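Local coordinates for GTPase HflX (PDB 2QTF), which hydrolyses GTP specifically, with magnesium as cofactor, and associates with the 50S ribosomal subunit, possibly acting in protein synthesis or ribosome biogenesis, at residues E15-A18 against L19-A23; E64-K67 against P68-I72; K113-L116 against P117-K120. All blocks are in the same frame, centred on the assembly; numbering follows the deposited sequence.

Interaction 1. Residues E15-A18 against L19-A23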
# COMPACT_ATOMS: atom_id res chain seq x y z
N GLU A 15 -2.70 -11.49 1.17
CA GLU A 15 -2.60 -10.06 1.55
C GLU A 15 -1.12 -9.64 1.77
O GLU A 15 -0.67 -8.61 1.24
CB GLU A 15 -3.39 -9.79 2.84
CG GLU A 15 -3.59 -8.28 3.09
CD GLU A 15 -4.87 -7.74 2.42
OE1 GLU A 15 -5.61 -8.50 1.69
OE2 GLU A 15 -5.14 -6.55 2.61
N ALA A 16 -0.37 -10.43 2.57
CA ALA A 16 1.07 -10.15 2.77
C ALA A 16 1.92 -10.12 1.50
O ALA A 16 2.84 -9.32 1.33
CB ALA A 16 1.66 -11.15 3.80
N ILE A 17 1.70 -11.04 0.59
CA ILE A 17 2.36 -10.96 -0.70
C ILE A 17 2.19 -9.61 -1.42
O ILE A 17 3.18 -9.00 -1.91
CB ILE A 17 1.91 -12.12 -1.64
CG1 ILE A 17 2.51 -13.46 -1.16
CG2 ILE A 17 2.44 -11.86 -3.09
CD1 ILE A 17 1.73 -14.67 -1.77
N ALA A 18 0.96 -9.18 -1.47
CA ALA A 18 0.62 -7.91 -2.16
C ALA A 18 1.19 -6.74 -1.35
O ALA A 18 1.69 -5.82 -1.92
CB ALA A 18 -0.97 -7.83 -2.31
N LEU A 19 1.20 -6.79 -0.02
CA LEU A 19 1.98 -5.77 0.80
C LEU A 19 3.53 -5.75 0.52
O LEU A 19 4.19 -4.69 0.40
CB LEU A 19 1.70 -5.96 2.27
CG LEU A 19 0.23 -5.75 2.66
CD1 LEU A 19 -0.07 -6.25 4.04
CD2 LEU A 19 -0.17 -4.18 2.53
N VAL A 20 4.15 -6.94 0.51
CA VAL A 20 5.58 -6.99 0.26
C VAL A 20 5.90 -6.45 -1.13
O VAL A 20 6.93 -5.74 -1.30
CB VAL A 20 6.09 -8.47 0.43
CG1 VAL A 20 7.56 -8.66 -0.08
CG2 VAL A 20 5.91 -8.86 1.89
N GLU A 21 5.07 -6.80 -2.13
CA GLU A 21 5.35 -6.26 -3.47
C GLU A 21 5.09 -4.70 -3.44
O GLU A 21 5.81 -3.94 -4.08
CB GLU A 21 4.52 -6.99 -4.55
CG GLU A 21 4.86 -8.50 -4.56
CD GLU A 21 4.01 -9.29 -5.58
OE1 GLU A 21 2.91 -8.82 -5.98
OE2 GLU A 21 4.44 -10.37 -6.00
N GLY A 22 4.19 -4.20 -2.58
CA GLY A 22 3.99 -2.69 -2.51
C GLY A 22 5.18 -1.97 -1.84
O GLY A 22 5.32 -0.74 -1.85
N ALA A 23 6.01 -2.75 -1.16
CA ALA A 23 7.24 -2.27 -0.62
C ALA A 23 8.43 -2.55 -1.57
O ALA A 23 9.55 -2.46 -1.10
CB ALA A 23 7.50 -2.92 0.84
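The carboxylate of Glu-21 is the flat group that reaches across this helical turn: its OE2 lies 3.8 Å from CG2 of Ile-17, a van der Waals contact between two side chains that run side by side in the same direction. The other carboxylate, that of Glu-15, is engaged by Arg-238 in a salt bridge; of the Glu-15 side chain, CG meets CD1 of Leu-19 at 4.2 Å. A bend at chi2 (89°) carries the acid group off the leucine. Four backbone bonds of the i to i+4 kind join the turns. The straightest is Val-20 N to Ala-16 O at 2.8 Å, with an N-H...O angle of 168°; the last, Gly-22 N to Ala-18 O at 3.1 Å, is more bent, at 140°, as the helix runs out. Side chains of the later turn lean back over these carbonyls. CG of Leu-19 rests 3.3 Å from Glu-15 O, CG2 of Val-20 comes to 3.2 Å from Ala-16 O, and CG of Glu-21 sits 3.2 Å from Ile-17 O. Val-20 and Ile-17 also pack on Leu-6, while Leu-19 meets Ile-93 of helix 86-97. These are the last two turns of helix 13-22, within the beta-alpha-beta crossover formed by strand 2-7, helix 13-22 and strand 25-31 of the N-terminal region.

Interaction 2. Residues E64-K67 against P68-I72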
# COMPACT_ATOMS: atom_id res chain seq x y z
N GLU A 64 4.23 -10.55 11.28
CA GLU A 64 3.75 -10.61 12.66
C GLU A 64 4.39 -9.40 13.30
O GLU A 64 5.31 -8.82 12.73
CB GLU A 64 4.35 -11.85 13.37
CG GLU A 64 3.33 -12.85 13.92
CD GLU A 64 2.23 -12.25 14.81
OE1 GLU A 64 1.20 -12.96 14.98
OE2 GLU A 64 2.36 -11.10 15.32
N GLN A 65 4.05 -9.09 14.54
CA GLN A 65 4.79 -8.12 15.23
C GLN A 65 5.86 -8.82 16.08
O GLN A 65 5.48 -9.60 17.00
CB GLN A 65 3.84 -7.23 16.04
CG GLN A 65 4.53 -6.10 16.77
CD GLN A 65 3.54 -5.16 17.51
OE1 GLN A 65 2.35 -5.09 17.14
NE2 GLN A 65 4.03 -4.47 18.57
N LEU A 66 7.14 -8.51 15.86
CA LEU A 66 8.29 -9.15 16.60
C LEU A 66 8.52 -8.43 17.89
O LEU A 66 8.40 -7.21 17.96
CB LEU A 66 9.66 -9.15 15.82
CG LEU A 66 9.74 -10.02 14.60
CD1 LEU A 66 11.08 -9.87 13.83
CD2 LEU A 66 9.37 -11.53 14.96
N LYS A 67 8.82 -9.20 18.95
CA LYS A 67 9.35 -8.67 20.18
C LYS A 67 10.74 -8.12 20.01
O LYS A 67 11.52 -8.57 19.17
CB LYS A 67 9.40 -9.76 21.27
CG LYS A 67 8.04 -10.31 21.53
CD LYS A 67 8.14 -11.35 22.64
CE LYS A 67 6.83 -12.04 22.83
NZ LYS A 67 7.23 -13.22 23.62
N PRO A 68 11.09 -7.17 20.86
CA PRO A 68 12.42 -6.62 20.78
C PRO A 68 13.55 -7.64 20.82
O PRO A 68 14.56 -7.47 20.09
CB PRO A 68 12.48 -5.68 21.99
CG PRO A 68 10.95 -5.19 22.10
CD PRO A 68 10.22 -6.47 21.88
N ARG A 69 13.43 -8.65 21.68
CA ARG A 69 14.59 -9.55 21.80
C ARG A 69 14.73 -10.33 20.45
O ARG A 69 15.84 -10.66 20.04
CB ARG A 69 14.41 -10.50 22.99
CG ARG A 69 13.30 -11.50 22.73
CD ARG A 69 13.35 -12.75 23.71
NE ARG A 69 12.09 -13.51 23.62
CZ ARG A 69 10.93 -13.11 24.14
NH1 ARG A 69 10.84 -11.95 24.81
NH2 ARG A 69 9.87 -13.90 23.98
N HIS A 70 13.61 -10.57 19.75
CA HIS A 70 13.70 -11.13 18.41
C HIS A 70 14.43 -10.23 17.43
O HIS A 70 15.33 -10.69 16.70
CB HIS A 70 12.36 -11.43 17.82
CG HIS A 70 11.56 -12.41 18.59
ND1 HIS A 70 12.12 -13.51 19.21
CD2 HIS A 70 10.25 -12.50 18.79
CE1 HIS A 70 11.17 -14.24 19.75
NE2 HIS A 70 10.03 -13.64 19.53
N PHE A 71 14.06 -8.96 17.37
CA PHE A 71 14.89 -8.06 16.53
C PHE A 71 16.38 -8.10 16.86
O PHE A 71 17.23 -8.05 15.96
CB PHE A 71 14.43 -6.60 16.62
CG PHE A 71 13.28 -6.28 15.70
CD1 PHE A 71 13.48 -6.13 14.32
CD2 PHE A 71 11.99 -6.11 16.23
CE1 PHE A 71 12.38 -5.82 13.47
CE2 PHE A 71 10.88 -5.81 15.37
CZ PHE A 71 11.08 -5.72 14.01
N ILE A 72 16.71 -8.01 18.14
CA ILE A 72 18.12 -7.96 18.50
C ILE A 72 18.86 -9.17 17.97
O ILE A 72 19.94 -9.01 17.35
CB ILE A 72 18.34 -7.85 20.06
CG1 ILE A 72 17.98 -6.40 20.51
CG2 ILE A 72 19.90 -8.14 20.46
CD1 ILE A 72 17.24 -6.33 21.87
O HOH W 1 7.76 -14.17 20.41
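The start of helix 68-78 is built here, with Pro-68 as the first residue of the helix. Lys-67, at the N-cap position, gives its O to Phe-71 N at 3.1 Å with an N-H...O angle of 161°, the first i to i+4 bond of the helix; proline, which has no N-H to offer, loses nothing in this first turn. The fit at the junction is tight, with Lys-67 CB 3.4 Å from Pro-68 CD. Just before it, Leu-66 folds back on the helix. Its CG lies beside the backbone N (chi1 -68°), which sends the methyls toward two rings. CD1 stands over the centre of one face of the Phe-71 ring, 4.2 Å from the centroid, a CH-pi contact, while CB touches CE2 of that ring at 3.6 Å. The second methyl, CD2, meets His-70 CD2 at 4.0 Å. Lys-67 reaches out in an extended chain beside His-70; a water 2.5 Å from His-70 NE2 is also held, weakly, by Lys-67 NZ. The ammonium is modelled at the edge of the Arg-69 guanidinium, an arrangement that is doubtful for two like charges; Arg-69 NE bonds to Val-39 O. Leu-66 and Phe-71 both rest on Val-83 of strand 82-84, Phe-71 meets Leu-88 of helix 86-97, and Pro-68 lies against helix 101-121.

Interaction 3. Residues K113-L116 against P117-K120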
# COMPACT_ATOMS: atom_id res chain seq x y z
N LYS A 113 10.04 5.62 17.21
CA LYS A 113 9.28 5.11 18.39
C LYS A 113 9.35 3.59 18.43
O LYS A 113 9.47 3.00 19.51
CB LYS A 113 7.80 5.56 18.30
CG LYS A 113 7.73 7.07 18.73
CD LYS A 113 6.27 7.50 18.82
CE LYS A 113 6.17 8.77 19.71
NZ LYS A 113 4.74 9.01 20.16
N TYR A 114 9.32 2.95 17.26
CA TYR A 114 9.41 1.48 17.23
C TYR A 114 10.75 0.93 17.65
O TYR A 114 10.87 -0.20 18.16
CB TYR A 114 9.04 0.95 15.82
CG TYR A 114 8.43 -0.44 15.79
CD1 TYR A 114 7.24 -0.73 16.49
CD2 TYR A 114 9.07 -1.47 15.14
CE1 TYR A 114 6.72 -2.00 16.48
CE2 TYR A 114 8.56 -2.71 15.10
CZ TYR A 114 7.36 -2.97 15.83
OH TYR A 114 6.78 -4.20 15.74
N GLU A 115 11.81 1.70 17.41
CA GLU A 115 13.14 1.27 17.78
C GLU A 115 13.36 1.44 19.28
O GLU A 115 14.22 0.80 19.81
CB GLU A 115 14.22 2.19 17.18
CG GLU A 115 15.15 1.79 16.14
CD GLU A 115 15.41 0.29 15.96
OE1 GLU A 115 14.72 -0.18 15.09
OE2 GLU A 115 16.33 -0.34 16.53
N LEU A 116 12.69 2.37 19.96
CA LEU A 116 13.00 2.57 21.41
C LEU A 116 12.97 1.30 22.31
O LEU A 116 13.88 1.12 23.10
CB LEU A 116 12.02 3.58 22.04
CG LEU A 116 12.35 5.08 21.90
CD1 LEU A 116 11.32 5.94 22.71
CD2 LEU A 116 13.82 5.33 22.43
N PRO A 117 11.90 0.48 22.22
CA PRO A 117 11.83 -0.80 23.00
C PRO A 117 12.94 -1.74 22.62
O PRO A 117 13.46 -2.49 23.46
CB PRO A 117 10.48 -1.38 22.64
CG PRO A 117 9.71 -0.26 21.95
CD PRO A 117 10.70 0.65 21.37
N ILE A 118 13.41 -1.68 21.35
CA ILE A 118 14.59 -2.47 20.99
C ILE A 118 15.89 -1.97 21.67
O ILE A 118 16.69 -2.76 22.24
CB ILE A 118 14.79 -2.52 19.42
CG1 ILE A 118 13.47 -3.00 18.78
CG2 ILE A 118 15.94 -3.43 19.11
CD1 ILE A 118 13.45 -2.92 17.25
N ILE A 119 16.14 -0.68 21.62
CA ILE A 119 17.33 -0.14 22.25
C ILE A 119 17.31 -0.42 23.79
O ILE A 119 18.33 -0.78 24.38
CB ILE A 119 17.36 1.39 22.08
CG1 ILE A 119 17.49 1.80 20.58
CG2 ILE A 119 18.54 1.97 22.88
CD1 ILE A 119 17.15 3.30 20.36
N LYS A 120 16.16 -0.22 24.41
CA LYS A 120 15.99 -0.44 25.84
C LYS A 120 16.31 -1.88 26.20
O LYS A 120 16.98 -2.13 27.22
CB LYS A 120 14.57 -0.07 26.29
CG LYS A 120 14.29 1.48 26.28
CD LYS A 120 12.89 1.93 26.76
CE LYS A 120 12.74 3.45 26.66
NZ LYS A 120 11.30 3.87 26.85
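Helix 101-121 is kinked at Pro-117, whose nitrogen has no hydrogen to give to the preceding turn; its CD stands instead 3.2 Å from Lys-113 O, where an amide hydrogen would normally point. The i to i+4 bonding is re-established from Ile-119 on: Ile-119 N donates to Glu-115 O at 3.0 Å with an N-H...O angle of 166°, and Lys-120 N likewise to Leu-116 O. The proline ring also presses on the residue before it, Leu-116 CB lying only 3.3 Å from Pro-117 CD, tighter than usual for two carbons. Nearly one turn apart, Glu-115 and Ile-118 meet at an angle. CD1 of Ile-118 touches OE1 of Glu-115 at 3.7 Å, and its CB lies 3.9 Å from OE2, so the acid group passes obliquely over CB and CD1 of the isoleucine, while OE1 forms a salt bridge with Arg-75. CG1 of Ile-118 lies beside the backbone N, opposite the carbonyl carbon (chi1 -53°), and the chain then runs on extended, which puts CD1 by the carboxylate. Ile-118 also packs on Phe-71. With an alanine here, a gap would probably open beside that ring and the Glu-115 carboxylate would lose its apolar neighbour. Lys-120 runs out extended, its CG passing 3.2 Å from Leu-116 O. Leu-116 and Ile-119 make a looser contact and both pack on Ile-146 of helix 145-164, whereas Ile-118 and Pro-117 face helix 68-78. The kinked turn thus lies between these two helices.

The three contacts follow one another along the chain without interleaving. Interactions 1 and 2 belong to the N-terminal region, around its four parallel strands: helix 13-22 connects strands 2-7 and 25-31, and helix 68-78 leads from strand 59-62 to 82-84. They do not touch, with about 20 Å between centres. Interaction 3 belongs to the middle region, yet its centre is about 10 Å from that of interaction 2; Phe-71 CD2 meets Ile-118 CD1 at 3.6 Å, so the two lie at the junction of the N-terminal and middle regions. Interaction 1, its centre about 25 Å from that of interaction 3, instead borders the GTPase domain, with Glu-15 beside Thr-188 of the probable GTP-binding loop.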